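Local coordinates for protein pectate lyase/Amb allergen (Acidovorax citrulli, PDB 4HWV) that probably cleaves pectate as a secreted, calcium-binding polysaccharide lyase of family 1, built on a right-handed parallel beta-helix, at residues 328-333 with 352-357. Sequence-based numbering, arbitrary orientation.
Sequences GNHFQN and YYENTR
His330 and Tyr352 occupy matching positions on two parallel strands and send their rings out side by side in the same direction. The ring planes are only 8° apart but slid past one another, so contact is made at the rims, where His330 CD2 lies 3.5 Å from Tyr352 CD2. His330 CG is anti to the backbone N (chi1 -168°), and across the contact ring atom NE2 donates to Glu354 OE1 at 2.7 Å, with the oxygen almost exactly in the ring plane, although the N-H...O angle is only 144°. The Glu354 chain is fully extended; its carboxylate lies nearly coplanar with the imidazole, and its CB packs over one face of the Tyr352 ring. The nearby carboxylate would tend to stabilise a protonated imidazole. Gln332 runs alongside Glu354, places its CB over a face of His330, and gives OE1 to a hydrogen bond with His296 on the neighbouring strand 296-300.

On the other side of the sheet Phe331 meets Tyr353. Their planes stand at 50°, an oblique pairing in which Phe331 CD2 presses over one face of the tyrosine ring, 3.3 Å from Tyr353 CE2. Tyr353 OH is hydrogen-bonded to Gln338 O.

Four backbone bonds, from Tyr352 N to Asn329 O (2.8 Å) through Asn333 N to Glu354 O (2.8 Å), hold this register. At the corner that follows, a water donates to Asn355 OD1 and, weakly, to Asn333 OD1. Asn329 links to Asn295 and Asn351 at the start of these strands, and such asparagine stacks, with in-register parallel strands, are characteristic of the right-handed parallel beta-helix of polysaccharide lyase family 1.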
loop_
_atom_site.group_PDB
_atom_site.type_symbol
_atom_site.label_atom_id
_atom_site.label_comp_id
_atom_site.label_asym_id
_atom_site.label_seq_id
_atom_site.Cartn_x
_atom_site.Cartn_y
_atom_site.Cartn_z
ATOM N N GLY A 328 22.412 8.992 -9.937
ATOM C CA GLY A 328 21.355 9.953 -9.697
ATOM C C GLY A 328 20.091 9.347 -9.131
ATOM O O GLY A 328 19.038 9.979 -9.133
ATOM N N ASN A 329 20.172 8.111 -8.637
ATOM C CA ASN A 329 18.975 7.454 -8.129
ATOM C C ASN A 329 18.767 7.710 -6.649
ATOM O O ASN A 329 19.730 7.939 -5.900
ATOM C CB ASN A 329 19.048 5.938 -8.363
ATOM C CG ASN A 329 19.247 5.581 -9.831
ATOM O OD1 ASN A 329 18.346 5.752 -10.649
ATOM N ND2 ASN A 329 20.434 5.081 -10.166
ATOM N N HIS A 330 17.500 7.660 -6.244
ATOM C CA HIS A 330 17.110 7.651 -4.843
ATOM C C HIS A 330 16.787 6.197 -4.498
ATOM O O HIS A 330 15.853 5.622 -5.052
ATOM C CB HIS A 330 15.888 8.545 -4.656
ATOM C CG HIS A 330 15.560 8.860 -3.228
ATOM N ND1 HIS A 330 14.446 9.597 -2.893
ATOM C CD2 HIS A 330 16.208 8.597 -2.063
ATOM C CE1 HIS A 330 14.401 9.751 -1.580
ATOM N NE2 HIS A 330 15.456 9.151 -1.052
ATOM N N PHE A 331 17.595 5.607 -3.609
ATOM C CA PHE A 331 17.414 4.234 -3.142
ATOM C C PHE A 331 16.833 4.342 -1.730
ATOM O O PHE A 331 17.583 4.461 -0.755
ATOM C CB PHE A 331 18.764 3.514 -3.069
ATOM C CG PHE A 331 19.475 3.332 -4.403
ATOM C CD1 PHE A 331 18.826 2.812 -5.535
ATOM C CD2 PHE A 331 20.822 3.625 -4.495
ATOM C CE1 PHE A 331 19.531 2.618 -6.722
ATOM C CE2 PHE A 331 21.540 3.424 -5.678
ATOM C CZ PHE A 331 20.902 2.899 -6.783
ATOM N N GLN A 332 15.506 4.327 -1.619
ATOM C CA GLN A 332 14.830 4.648 -0.361
ATOM C C GLN A 332 14.081 3.447 0.192
ATOM O O GLN A 332 13.328 2.802 -0.531
ATOM C CB GLN A 332 13.857 5.811 -0.592
ATOM C CG GLN A 332 13.117 6.250 0.661
ATOM C CD GLN A 332 12.185 7.415 0.423
ATOM O OE1 GLN A 332 11.739 7.654 -0.692
ATOM N NE2 GLN A 332 11.860 8.131 1.486
ATOM N N ASN A 333 14.278 3.142 1.469
ATOM C CA ASN A 333 13.560 2.024 2.079
ATOM C C ASN A 333 13.730 0.736 1.288
ATOM O O ASN A 333 12.760 0.002 1.059
ATOM C CB ASN A 333 12.068 2.333 2.247
ATOM C CG ASN A 333 11.822 3.550 3.080
ATOM O OD1 ASN A 333 12.703 4.023 3.806
ATOM N ND2 ASN A 333 10.620 4.083 2.976
ATOM N N TYR A 352 21.586 8.521 -3.828
ATOM C CA TYR A 352 21.221 8.823 -2.448
ATOM C C TYR A 352 20.491 7.620 -1.873
ATOM O O TYR A 352 19.387 7.282 -2.316
ATOM C CB TYR A 352 20.308 10.048 -2.401
ATOM C CG TYR A 352 19.763 10.387 -1.032
ATOM C CD1 TYR A 352 20.510 10.170 0.122
ATOM C CD2 TYR A 352 18.515 10.968 -0.896
ATOM C CE1 TYR A 352 20.010 10.498 1.370
ATOM C CE2 TYR A 352 18.004 11.297 0.352
ATOM C CZ TYR A 352 18.764 11.062 1.477
ATOM O OH TYR A 352 18.280 11.409 2.720
ATOM N N TYR A 353 21.124 6.974 -0.897
ATOM C CA TYR A 353 20.529 5.876 -0.150
ATOM C C TYR A 353 19.920 6.438 1.118
ATOM O O TYR A 353 20.579 7.184 1.848
ATOM C CB TYR A 353 21.608 4.889 0.261
ATOM C CG TYR A 353 22.313 4.154 -0.854
ATOM C CD1 TYR A 353 23.360 4.743 -1.581
ATOM C CD2 TYR A 353 21.974 2.836 -1.148
ATOM C CE1 TYR A 353 24.028 4.026 -2.574
ATOM C CE2 TYR A 353 22.627 2.123 -2.135
ATOM C CZ TYR A 353 23.660 2.710 -2.838
ATOM O OH TYR A 353 24.318 1.999 -3.815
ATOM N N GLU A 354 18.685 6.052 1.402
ATOM C CA GLU A 354 17.962 6.584 2.539
ATOM C C GLU A 354 17.113 5.495 3.174
ATOM O O GLU A 354 16.197 4.959 2.533
ATOM C CB GLU A 354 17.076 7.758 2.102
ATOM C CG GLU A 354 16.300 8.404 3.249
ATOM C CD GLU A 354 15.370 9.535 2.823
ATOM O OE1 GLU A 354 15.155 9.722 1.607
ATOM O OE2 GLU A 354 14.844 10.222 3.717
ATOM N N ASN A 355 17.405 5.164 4.429
ATOM C CA ASN A 355 16.666 4.109 5.117
ATOM C C ASN A 355 16.965 4.184 6.608
ATOM O O ASN A 355 17.696 5.082 7.072
ATOM C CB ASN A 355 17.034 2.719 4.551
ATOM C CG ASN A 355 15.916 1.674 4.738
ATOM O OD1 ASN A 355 14.974 1.892 5.499
ATOM N ND2 ASN A 355 16.047 0.523 4.072
ATOM N N THR A 356 16.397 3.239 7.348
ATOM C CA THR A 356 16.737 3.037 8.743
ATOM C C THR A 356 17.036 1.568 8.976
ATOM O O THR A 356 16.532 0.708 8.258
ATOM C CB THR A 356 15.604 3.490 9.668
ATOM O OG1 THR A 356 16.000 3.261 11.032
ATOM C CG2 THR A 356 14.303 2.735 9.383
ATOM N N ARG A 357 17.830 1.282 10.005
ATOM C CA ARG A 357 18.072 -0.091 10.431
ATOM C C ARG A 357 17.035 -0.563 11.438
ATOM O O ARG A 357 17.053 -1.724 11.822
ATOM C CB ARG A 357 19.476 -0.221 11.038
ATOM C CG ARG A 357 20.602 -0.062 9.997
ATOM C CD ARG A 357 21.985 -0.391 10.562
ATOM N NE ARG A 357 22.082 -1.793 10.961
ATOM C CZ ARG A 357 22.037 -2.217 12.223
ATOM N NH1 ARG A 357 21.921 -1.347 13.228
ATOM N NH2 ARG A 357 22.111 -3.519 12.485
HETATM O O HOH W 1 12.342 2.621 6.273
#